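Local coordinates for ThiJ/PfpI family protein (Pseudomonas syringae pv. tomato, PDB 3EWN) that is of unknown function but, as a DJ-1/PfpI family member with a class I glutamine amidotransferase-like fold, possibly acts as an enzyme, at residues A[36-41]-A[122-127]; A[140-143]-A[147-150]; A[160-165]-A[178-183]. All coordinates share one frame; numbering follows the deposited sequence.

Interaction 1. Residues A[36-41]-A[122-127]; sequences VMDLVG and SVCSGS
The carboxylate of D38 meets the side chain of C124, and this is where the contact is tight. D38 OD2 lies 3.0 Å from C124 CB, an unusually short approach for an oxygen and a methylene carbon, and 3.4 Å from C124 SG. The other oxygen stands back, OD1 being 4.0 Å from the same CB, so a single branch of the carboxylate does the touching. With chi1 near -73°, D38 CG sits beside its own backbone N and leaves the helix on the flank that faces the turn. From the other direction, the backbone places C124 CB, and the torsion that sets SG anti to N (chi1 -160°) decides only where the sulfur falls beside OD2. A weak hydrogen bond from the backbone N of G92 also reaches OD2.

The chain around C124 has the form of a nucleophile elbow. Strand 119-123 leads into the turn, where C124 takes a positive phi of 60°; a type II' turn from V123 to G126 is closed by G126 N to V123 O at 3.0 Å, and helix 126-132 follows. In DJ-1/PfpI relatives this elbow carries a reactive cysteine near an acidic residue, consistent with the pairing of C124 and D38, although the role here is not established.

Packing is looser toward V123. Its CB is 4.1 Å from D38 O, a buried carbonyl oxygen without a polar partner in the model, while V123 O is 4.1 Å from D38 OD2. The C124 side chain also comes within about 4 Å, nearest atoms, of a bound glycerol, probably from the crystallisation liquor, which may mark a pocket.

Interaction 2. Residues A[140-143]-A[147-150]; sequences KATS and CRDA
The guanidinium of R148 is joined to S143 through a water at its edge: the water lies in the guanidinium plane, accepting from NH1 at 2.7 Å and donating to S143 O, also at 2.7 Å. Neither face of the group is stacked on a residue of 140-143, and NH2 takes part in a long, weak ion pair with E160 OE1. A bend at chi3 (65°) turns the head of the side chain out of line with its shaft, letting NH1 meet this water while the methylenes run on across the other segment.

The shaft makes direct contacts. R148 CD passes 3.8 Å from T142 OG1, the two side chains crossing at a slant, and R148 CG is 4.0 Å from S143 N, a buried amide with no polar partner in the model. S143 CB rests 3.9 Å from R148 CA, close to the nearest approach of the two backbones. Further along, S143 OG lies 3.4 Å from C147 SG, a packing distance. C147 itself also leans on F233 and A237 of helix 231-240.

The hydroxyls have their stronger partners beyond this loop: T142 OG1 bonds to A161 O, and S143 OG to C124 O at the elbow. The two segments therefore meet mainly by van der Waals contact and one water bridge, so their polar linkage depends on an ordered solvent molecule, whereas the hydroxyls tie 140-143 to neighbouring parts of the fold.

Interaction 3. Residues A[160-165]-A[178-183]; sequences EARVVR and GLDFGL
R162 and D180 supply the ionic part of the contact. R162 NE donates to D180 OD2 over 2.7 Å with an N-H...O angle of 154°, forming a salt bridge. The acceptor lies at the edge of the guanidinium, only 1° out of its plane, and is met nearly along its own C-O axis, yet the carboxylate plane is turned 63° from the guanidinium. That twist accords with a one-point grip by NE rather than a paired, side-on bridge: NH2 stays 4.0 Å from OD2. R162 reaches across because its chain is extended from CG to NE, placing CD 3.4 Å from the same oxygen.

Other hydrogen bonds fix both partners. D180 OD1 is bonded to the Y204 hydroxyl, and OD2 additionally receives D207 N of the second subunit, so both oxygens are engaged and their negative charge is probably well stabilised. R162 NH2 bonds to T176 OG1, while NH1 bonds to E203 O of the second subunit, which leaves all three guanidinium nitrogens with an acceptor.

Apolar contact is confined to one branch of V163. CG2, anti to the carbonyl carbon and beside the backbone N, approaches the helix backbone at F181 N (3.9 Å) and also meets D180 CB at 4.1 Å. F181 offers only its CB to this methyl, at 4.4 Å; its ring leads away, onto V123 and I170 of the central sheet.

Strand 163-166 forms an antiparallel hairpin with strand 169-172, from which the chain enters helix 177-189. Packing of that helix over the sheet beside its outermost strand belongs to the layered alpha/beta fold of the DJ-1/PfpI family, here with its salt bridge at a subunit interface.

In the fold
Along the chain the three contacts close in series, and their centres lie 11 to 13 Å apart. Interactions 1 and 3 reach the same mixed seven-stranded sheet: 119-123 is an inner strand, 163-166 an outermost one, and strand 169-172 lies between them. V123 packs on F181, joining strand 119-123 to helix 177-189, and M37 on L179 joins that helix to helix 36-46; both contacts also touch the second subunit. Interaction 2 lies outside that sheet, by the small parallel pair 140-141 and 157-158. S143 and T142 hold it to the elbow of interaction 1 and to A161 of interaction 3. The elbow, possibly reactive as in relatives, thus adjoins the region facing the second subunit.

Interaction 1. Residues A[36-41]-A[122-127]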
ATOM      1  N   VAL A  36       0.081  -5.044  -6.316  1.00  7.20           N
ATOM      2  CA  VAL A  36       0.393  -5.156  -4.899  1.00  7.34           C
ATOM      3  C   VAL A  36      -0.312  -4.176  -3.961  1.00  6.42           C
ATOM      4  O   VAL A  36      -0.668  -4.550  -2.843  1.00  6.29           O
ATOM      5  CB  VAL A  36       1.932  -5.134  -4.660  1.00  7.19           C
ATOM      6  CG1 VAL A  36       2.476  -3.725  -4.765  1.00  9.22           C
ATOM      7  CG2 VAL A  36       2.253  -5.756  -3.311  1.00  9.21           C
HETATM    8  N   MSE A  37      -0.539  -2.941  -4.398  1.00  5.09           N
HETATM    9  CA  MSE A  37      -1.229  -1.976  -3.538  1.00  5.56           C
HETATM   10  C   MSE A  37      -2.633  -2.504  -3.193  1.00  5.41           C
HETATM   11  O   MSE A  37      -3.179  -2.208  -2.132  1.00  5.63           O
HETATM   12  CB  MSE A  37      -1.326  -0.614  -4.240  1.00  6.02           C
HETATM   13  CG  MSE A  37      -1.998   0.492  -3.423  1.00  8.34           C
HETATM   14 SE   MSE A  37      -1.252   0.854  -1.675  1.00 15.87          SE
HETATM   15  CE  MSE A  37      -2.821   1.574  -0.876  1.00  8.27           C
ATOM     16  N   ASP A  38      -3.210  -3.288  -4.100  1.00  6.74           N
ATOM     17  CA  ASP A  38      -4.541  -3.858  -3.880  1.00  6.88           C
ATOM     18  C   ASP A  38      -4.545  -4.727  -2.637  1.00  6.62           C
ATOM     19  O   ASP A  38      -5.540  -4.803  -1.919  1.00  7.79           O
ATOM     20  CB  ASP A  38      -4.961  -4.718  -5.076  1.00  7.52           C
ATOM     21  CG  ASP A  38      -5.319  -3.896  -6.283  1.00  9.45           C
ATOM     22  OD1 ASP A  38      -4.972  -2.695  -6.311  1.00 10.76           O
ATOM     23  OD2 ASP A  38      -5.943  -4.459  -7.209  1.00  9.37           O
ATOM     24  N   LEU A  39      -3.422  -5.396  -2.405  1.00  6.66           N
ATOM     25  CA  LEU A  39      -3.261  -6.276  -1.259  1.00  7.31           C
ATOM     26  C   LEU A  39      -2.839  -5.521  -0.003  1.00  7.08           C
ATOM     27  O   LEU A  39      -3.428  -5.694   1.063  1.00  6.68           O
ATOM     28  CB  LEU A  39      -2.204  -7.340  -1.570  1.00  7.08           C
ATOM     29  CG  LEU A  39      -1.741  -8.244  -0.425  1.00  7.49           C
ATOM     30  CD1 LEU A  39      -2.850  -9.209  -0.051  1.00  8.16           C
ATOM     31  CD2 LEU A  39      -0.501  -9.009  -0.850  1.00  7.30           C
ATOM     32  N   VAL A  40      -1.822  -4.675  -0.143  1.00  7.63           N
ATOM     33  CA  VAL A  40      -1.268  -3.932   0.984  1.00  6.40           C
ATOM     34  C   VAL A  40      -2.132  -2.844   1.620  1.00  6.97           C
ATOM     35  O   VAL A  40      -2.039  -2.615   2.824  1.00  7.84           O
ATOM     36  CB  VAL A  40       0.115  -3.357   0.600  1.00  7.44           C
ATOM     37  CG1 VAL A  40       0.653  -2.463   1.704  1.00  7.67           C
ATOM     38  CG2 VAL A  40       1.081  -4.514   0.344  1.00  9.05           C
ATOM     39  N   GLY A  41      -2.957  -2.162   0.830  1.00  7.51           N
ATOM     40  CA  GLY A  41      -3.820  -1.149   1.417  1.00  6.23           C
ATOM     41  C   GLY A  41      -4.636  -1.855   2.486  1.00  7.55           C
ATOM     42  O   GLY A  41      -4.646  -1.447   3.648  1.00  7.29           O
ATOM     43  N   SER A 122     -13.176  -7.999  -1.559  1.00  6.92           N
ATOM     44  CA  SER A 122     -12.208  -7.823  -2.631  1.00  5.92           C
ATOM     45  C   SER A 122     -11.998  -6.339  -2.850  1.00  7.50           C
ATOM     46  O   SER A 122     -12.769  -5.507  -2.369  1.00  7.10           O
ATOM     47  CB  SER A 122     -12.707  -8.459  -3.936  1.00  5.93           C
ATOM     48  OG  SER A 122     -13.802  -7.737  -4.487  1.00  6.50           O
ATOM     49  N   VAL A 123     -10.929  -6.015  -3.560  1.00  7.07           N
ATOM     50  CA  VAL A 123     -10.613  -4.638  -3.896  1.00  6.60           C
ATOM     51  C   VAL A 123     -10.238  -4.612  -5.374  1.00  6.71           C
ATOM     52  O   VAL A 123      -9.655  -5.567  -5.889  1.00  7.40           O
ATOM     53  CB  VAL A 123      -9.425  -4.110  -3.042  1.00  7.97           C
ATOM     54  CG1 VAL A 123      -8.842  -2.840  -3.658  1.00  9.13           C
ATOM     55  CG2 VAL A 123      -9.899  -3.831  -1.629  1.00  7.55           C
ATOM     56  N   CYS A 124     -10.611  -3.543  -6.068  1.00  6.34           N
ATOM     57  CA  CYS A 124     -10.250  -3.406  -7.472  1.00  6.83           C
ATOM     58  C   CYS A 124     -10.807  -4.552  -8.323  1.00  7.46           C
ATOM     59  O   CYS A 124     -11.908  -5.037  -8.071  1.00  7.79           O
ATOM     60  CB  CYS A 124      -8.722  -3.344  -7.577  1.00  8.75           C
ATOM     61  SG  CYS A 124      -8.069  -2.626  -9.095  1.00 12.38           S
ATOM     62  N   SER A 125     -10.046  -5.005  -9.319  1.00  6.41           N
ATOM     63  CA  SER A 125     -10.527  -6.082 -10.184  1.00  6.88           C
ATOM     64  C   SER A 125     -10.653  -7.419  -9.461  1.00  6.97           C
ATOM     65  O   SER A 125     -11.018  -8.426 -10.064  1.00  7.27           O
ATOM     66  CB  SER A 125      -9.621  -6.239 -11.411  1.00  7.39           C
ATOM     67  OG  SER A 125      -8.288  -6.517 -11.032  1.00  7.92           O
ATOM     68  N   GLY A 126     -10.345  -7.431  -8.169  1.00  6.59           N
ATOM     69  CA  GLY A 126     -10.471  -8.659  -7.410  1.00  6.95           C
ATOM     70  C   GLY A 126     -11.913  -9.144  -7.417  1.00  6.32           C
ATOM     71  O   GLY A 126     -12.180 -10.325  -7.217  1.00  5.18           O
ATOM     72  N   SER A 127     -12.856  -8.236  -7.647  1.00  5.91           N
ATOM     73  CA  SER A 127     -14.255  -8.640  -7.669  1.00  6.04           C
ATOM     74  C   SER A 127     -14.582  -9.515  -8.884  1.00  7.63           C
ATOM     75  O   SER A 127     -15.638 -10.136  -8.932  1.00  7.55           O
ATOM     76  CB  SER A 127     -15.178  -7.413  -7.606  1.00  7.09           C
ATOM     77  OG  SER A 127     -14.713  -6.352  -8.420  1.00  7.13           O
TER

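Interaction 2. Residues A[140-143]-A[147-150]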
ATOM      1  N   LYS A 140     -24.691  -6.604  -4.905  1.00  8.31           N
ATOM      2  CA  LYS A 140     -24.182  -5.344  -5.426  1.00  7.97           C
ATOM      3  C   LYS A 140     -22.683  -5.411  -5.163  1.00  7.47           C
ATOM      4  O   LYS A 140     -22.247  -5.946  -4.142  1.00  7.73           O
ATOM      5  CB  LYS A 140     -24.782  -4.155  -4.664  1.00  7.61           C
ATOM      6  CG  LYS A 140     -26.212  -3.837  -5.029  1.00  9.70           C
ATOM      7  CD  LYS A 140     -26.796  -2.787  -4.089  1.00 12.07           C
ATOM      8  CE  LYS A 140     -26.001  -1.493  -4.104  1.00 14.26           C
ATOM      9  NZ  LYS A 140     -26.549  -0.518  -3.115  1.00 16.57           N
ATOM     10  N   ALA A 141     -21.892  -4.878  -6.082  1.00  7.93           N
ATOM     11  CA  ALA A 141     -20.449  -4.896  -5.913  1.00  7.56           C
ATOM     12  C   ALA A 141     -19.799  -3.895  -6.845  1.00  8.11           C
ATOM     13  O   ALA A 141     -20.352  -3.557  -7.892  1.00  8.70           O
ATOM     14  CB  ALA A 141     -19.905  -6.297  -6.186  1.00  8.26           C
ATOM     15  N   THR A 142     -18.626  -3.415  -6.453  1.00  7.23           N
ATOM     16  CA  THR A 142     -17.896  -2.459  -7.269  1.00  7.27           C
ATOM     17  C   THR A 142     -16.602  -3.109  -7.743  1.00  7.25           C
ATOM     18  O   THR A 142     -16.364  -4.288  -7.490  1.00  6.93           O
ATOM     19  CB  THR A 142     -17.595  -1.160  -6.478  1.00  7.44           C
ATOM     20  OG1 THR A 142     -16.968  -0.208  -7.349  1.00  9.94           O
ATOM     21  CG2 THR A 142     -16.679  -1.440  -5.303  1.00  7.25           C
ATOM     22  N   SER A 143     -15.771  -2.349  -8.443  1.00  7.81           N
ATOM     23  CA  SER A 143     -14.511  -2.875  -8.954  1.00  7.48           C
ATOM     24  C   SER A 143     -13.743  -1.689  -9.518  1.00  8.41           C
ATOM     25  O   SER A 143     -14.139  -0.544  -9.313  1.00  7.87           O
ATOM     26  CB  SER A 143     -14.795  -3.885 -10.068  1.00  8.76           C
ATOM     27  OG  SER A 143     -13.641  -4.635 -10.407  1.00  7.40           O
ATOM     28  N   CYS A 147     -13.434  -2.261 -15.369  1.00  8.76           N
ATOM     29  CA  CYS A 147     -14.111  -3.549 -15.521  1.00  8.50           C
ATOM     30  C   CYS A 147     -15.330  -3.731 -14.623  1.00  9.54           C
ATOM     31  O   CYS A 147     -15.852  -4.837 -14.502  1.00 11.32           O
ATOM     32  CB  CYS A 147     -13.121  -4.682 -15.237  1.00  7.54           C
ATOM     33  SG  CYS A 147     -12.431  -4.661 -13.556  1.00  9.00           S
ATOM     34  N   ARG A 148     -15.792  -2.650 -14.007  1.00  9.38           N
ATOM     35  CA  ARG A 148     -16.938  -2.728 -13.105  1.00 10.55           C
ATOM     36  C   ARG A 148     -18.198  -3.323 -13.746  1.00 10.80           C
ATOM     37  O   ARG A 148     -18.854  -4.190 -13.162  1.00  9.87           O
ATOM     38  CB  ARG A 148     -17.248  -1.335 -12.549  1.00 11.85           C
ATOM     39  CG  ARG A 148     -18.244  -1.333 -11.407  1.00 13.35           C
ATOM     40  CD  ARG A 148     -18.451   0.072 -10.850  1.00 16.05           C
ATOM     41  NE  ARG A 148     -19.074   0.958 -11.830  1.00 18.75           N
ATOM     42  CZ  ARG A 148     -18.484   2.023 -12.364  1.00 19.74           C
ATOM     43  NH1 ARG A 148     -17.247   2.353 -12.017  1.00 20.35           N
ATOM     44  NH2 ARG A 148     -19.134   2.758 -13.255  1.00 23.53           N
ATOM     45  N   ASP A 149     -18.538  -2.869 -14.947  1.00 11.57           N
ATOM     46  CA  ASP A 149     -19.739  -3.370 -15.604  1.00 12.79           C
ATOM     47  C   ASP A 149     -19.691  -4.847 -15.963  1.00 12.62           C
ATOM     48  O   ASP A 149     -20.735  -5.486 -16.089  1.00 12.48           O
ATOM     49  CB  ASP A 149     -20.053  -2.545 -16.852  1.00 16.24           C
ATOM     50  CG  ASP A 149     -20.533  -1.153 -16.515  1.00 19.03           C
ATOM     51  OD1 ASP A 149     -21.340  -1.021 -15.571  1.00 21.73           O
ATOM     52  OD2 ASP A 149     -20.115  -0.195 -17.192  1.00 24.31           O
ATOM     53  N   ALA A 150     -18.491  -5.394 -16.124  1.00 11.20           N
ATOM     54  CA  ALA A 150     -18.353  -6.806 -16.463  1.00 10.85           C
ATOM     55  C   ALA A 150     -18.973  -7.697 -15.389  1.00 10.54           C
ATOM     56  O   ALA A 150     -19.436  -8.800 -15.681  1.00 11.60           O
ATOM     57  CB  ALA A 150     -16.871  -7.162 -16.648  1.00  9.97           C
TER
HETATM   58  O   HOH W   1     -15.435   1.655 -10.162  1.00 23.30           O

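Interaction 3. Residues A[160-165]-A[178-183]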
ATOM      1  N   GLU A 160     -21.593   1.896  -8.703  1.00 11.34           N
ATOM      2  CA  GLU A 160     -20.509   2.872  -8.713  1.00 13.14           C
ATOM      3  C   GLU A 160     -20.364   3.614  -7.391  1.00 12.73           C
ATOM      4  O   GLU A 160     -20.980   4.656  -7.176  1.00 13.75           O
ATOM      5  CB  GLU A 160     -20.685   3.893  -9.846  1.00 16.85           C
ATOM      6  CG  GLU A 160     -19.368   4.574 -10.234  1.00 20.23           C
ATOM      7  CD  GLU A 160     -19.529   5.708 -11.234  1.00 24.23           C
ATOM      8  OE1 GLU A 160     -20.479   5.675 -12.044  1.00 22.77           O
ATOM      9  OE2 GLU A 160     -18.684   6.629 -11.222  1.00 25.54           O
ATOM     10  N   ALA A 161     -19.547   3.050  -6.509  1.00 11.73           N
ATOM     11  CA  ALA A 161     -19.247   3.622  -5.204  1.00 11.08           C
ATOM     12  C   ALA A 161     -17.842   3.127  -4.872  1.00 10.93           C
ATOM     13  O   ALA A 161     -17.425   2.078  -5.360  1.00 10.84           O
ATOM     14  CB  ALA A 161     -20.240   3.136  -4.159  1.00 12.08           C
ATOM     15  N   ARG A 162     -17.112   3.877  -4.054  1.00 10.08           N
ATOM     16  CA  ARG A 162     -15.749   3.494  -3.698  1.00 10.30           C
ATOM     17  C   ARG A 162     -15.730   2.229  -2.844  1.00  9.01           C
ATOM     18  O   ARG A 162     -14.822   1.400  -2.954  1.00  8.32           O
ATOM     19  CB  ARG A 162     -15.066   4.640  -2.955  1.00  9.54           C
ATOM     20  CG  ARG A 162     -13.556   4.493  -2.858  1.00  9.84           C
ATOM     21  CD  ARG A 162     -12.937   5.794  -2.392  1.00 10.07           C
ATOM     22  NE  ARG A 162     -11.485   5.736  -2.265  1.00  8.27           N
ATOM     23  CZ  ARG A 162     -10.636   5.660  -3.286  1.00  8.22           C
ATOM     24  NH1 ARG A 162     -11.081   5.617  -4.536  1.00  6.83           N
ATOM     25  NH2 ARG A 162      -9.331   5.674  -3.057  1.00  6.86           N
ATOM     26  N   VAL A 163     -16.735   2.097  -1.984  1.00  7.82           N
ATOM     27  CA  VAL A 163     -16.872   0.930  -1.122  1.00  8.66           C
ATOM     28  C   VAL A 163     -18.338   0.531  -1.146  1.00  8.81           C
ATOM     29  O   VAL A 163     -19.212   1.356  -0.896  1.00 10.43           O
ATOM     30  CB  VAL A 163     -16.462   1.233   0.337  1.00  8.63           C
ATOM     31  CG1 VAL A 163     -16.683  -0.000   1.203  1.00 10.58           C
ATOM     32  CG2 VAL A 163     -15.002   1.663   0.391  1.00 10.42           C
ATOM     33  N   VAL A 164     -18.604  -0.734  -1.454  1.00  8.41           N
ATOM     34  CA  VAL A 164     -19.976  -1.222  -1.527  1.00  8.26           C
ATOM     35  C   VAL A 164     -20.204  -2.411  -0.609  1.00  8.69           C
ATOM     36  O   VAL A 164     -19.431  -3.370  -0.619  1.00  7.87           O
ATOM     37  CB  VAL A 164     -20.331  -1.665  -2.972  1.00  7.40           C
ATOM     38  CG1 VAL A 164     -21.744  -2.245  -3.012  1.00  9.52           C
ATOM     39  CG2 VAL A 164     -20.210  -0.490  -3.923  1.00  8.81           C
ATOM     40  N   ARG A 165     -21.256  -2.337   0.203  1.00  6.72           N
ATOM     41  CA  ARG A 165     -21.586  -3.449   1.074  1.00  8.52           C
ATOM     42  C   ARG A 165     -22.995  -3.941   0.788  1.00  7.84           C
ATOM     43  O   ARG A 165     -23.931  -3.159   0.691  1.00  9.48           O
ATOM     44  CB  ARG A 165     -21.486  -3.075   2.554  1.00  9.18           C
ATOM     45  CG  ARG A 165     -21.880  -4.256   3.436  1.00 14.75           C
ATOM     46  CD  ARG A 165     -21.743  -4.004   4.927  1.00 16.75           C
ATOM     47  NE  ARG A 165     -22.112  -5.210   5.666  1.00 20.73           N
ATOM     48  CZ  ARG A 165     -22.090  -5.322   6.989  1.00 22.17           C
ATOM     49  NH1 ARG A 165     -21.714  -4.296   7.738  1.00 23.80           N
ATOM     50  NH2 ARG A 165     -22.438  -6.468   7.562  1.00 23.73           N
ATOM     51  N   GLY A 178      -8.712   0.426  -1.525  1.00  7.32           N
ATOM     52  CA  GLY A 178      -8.488  -0.604  -0.521  1.00  6.62           C
ATOM     53  C   GLY A 178      -8.297  -0.061   0.883  1.00  8.03           C
ATOM     54  O   GLY A 178      -8.632  -0.728   1.861  1.00  7.70           O
ATOM     55  N   LEU A 179      -7.746   1.143   0.991  1.00  7.19           N
ATOM     56  CA  LEU A 179      -7.538   1.751   2.303  1.00  7.01           C
ATOM     57  C   LEU A 179      -8.861   2.104   2.972  1.00  7.07           C
ATOM     58  O   LEU A 179      -9.038   1.884   4.172  1.00  7.44           O
ATOM     59  CB  LEU A 179      -6.684   3.008   2.171  1.00  6.45           C
ATOM     60  CG  LEU A 179      -5.204   2.778   1.888  1.00  7.14           C
ATOM     61  CD1 LEU A 179      -4.537   4.103   1.537  1.00  8.39           C
ATOM     62  CD2 LEU A 179      -4.547   2.143   3.112  1.00  8.58           C
ATOM     63  N   ASP A 180      -9.792   2.658   2.201  1.00  7.82           N
ATOM     64  CA  ASP A 180     -11.090   3.022   2.756  1.00  6.45           C
ATOM     65  C   ASP A 180     -11.874   1.760   3.087  1.00  9.00           C
ATOM     66  O   ASP A 180     -12.575   1.685   4.098  1.00  7.58           O
ATOM     67  CB  ASP A 180     -11.847   3.918   1.773  1.00  7.70           C
ATOM     68  CG  ASP A 180     -11.157   5.258   1.582  1.00  7.93           C
ATOM     69  OD1 ASP A 180     -10.582   5.751   2.571  1.00  7.34           O
ATOM     70  OD2 ASP A 180     -11.186   5.815   0.467  1.00  7.42           O
ATOM     71  N   PHE A 181     -11.738   0.763   2.226  1.00  8.47           N
ATOM     72  CA  PHE A 181     -12.382  -0.521   2.437  1.00  8.88           C
ATOM     73  C   PHE A 181     -11.830  -1.112   3.740  1.00  9.07           C
ATOM     74  O   PHE A 181     -12.582  -1.581   4.598  1.00  8.53           O
ATOM     75  CB  PHE A 181     -12.048  -1.440   1.260  1.00  8.32           C
ATOM     76  CG  PHE A 181     -12.112  -2.902   1.590  1.00  9.30           C
ATOM     77  CD1 PHE A 181     -13.332  -3.554   1.691  1.00 10.09           C
ATOM     78  CD2 PHE A 181     -10.946  -3.618   1.820  1.00  9.15           C
ATOM     79  CE1 PHE A 181     -13.389  -4.909   2.019  1.00 10.19           C
ATOM     80  CE2 PHE A 181     -10.990  -4.969   2.148  1.00  9.11           C
ATOM     81  CZ  PHE A 181     -12.214  -5.616   2.248  1.00  8.81           C
ATOM     82  N   GLY A 182     -10.508  -1.072   3.879  1.00  9.03           N
ATOM     83  CA  GLY A 182      -9.858  -1.617   5.062  1.00  7.57           C
ATOM     84  C   GLY A 182     -10.236  -0.947   6.370  1.00  7.44           C
ATOM     85  O   GLY A 182     -10.542  -1.619   7.354  1.00  8.39           O
ATOM     86  N   LEU A 183     -10.212   0.380   6.393  1.00  7.37           N
ATOM     87  CA  LEU A 183     -10.553   1.107   7.609  1.00  6.71           C
ATOM     88  C   LEU A 183     -11.992   0.802   8.027  1.00  7.50           C
ATOM     89  O   LEU A 183     -12.295   0.662   9.213  1.00  7.31           O
ATOM     90  CB  LEU A 183     -10.372   2.611   7.392  1.00  7.12           C
ATOM     91  CG  LEU A 183     -10.449   3.514   8.627  1.00  8.56           C
ATOM     92  CD1 LEU A 183      -9.376   3.105   9.647  1.00  7.89           C
ATOM     93  CD2 LEU A 183     -10.252   4.961   8.200  1.00  9.07           C
TER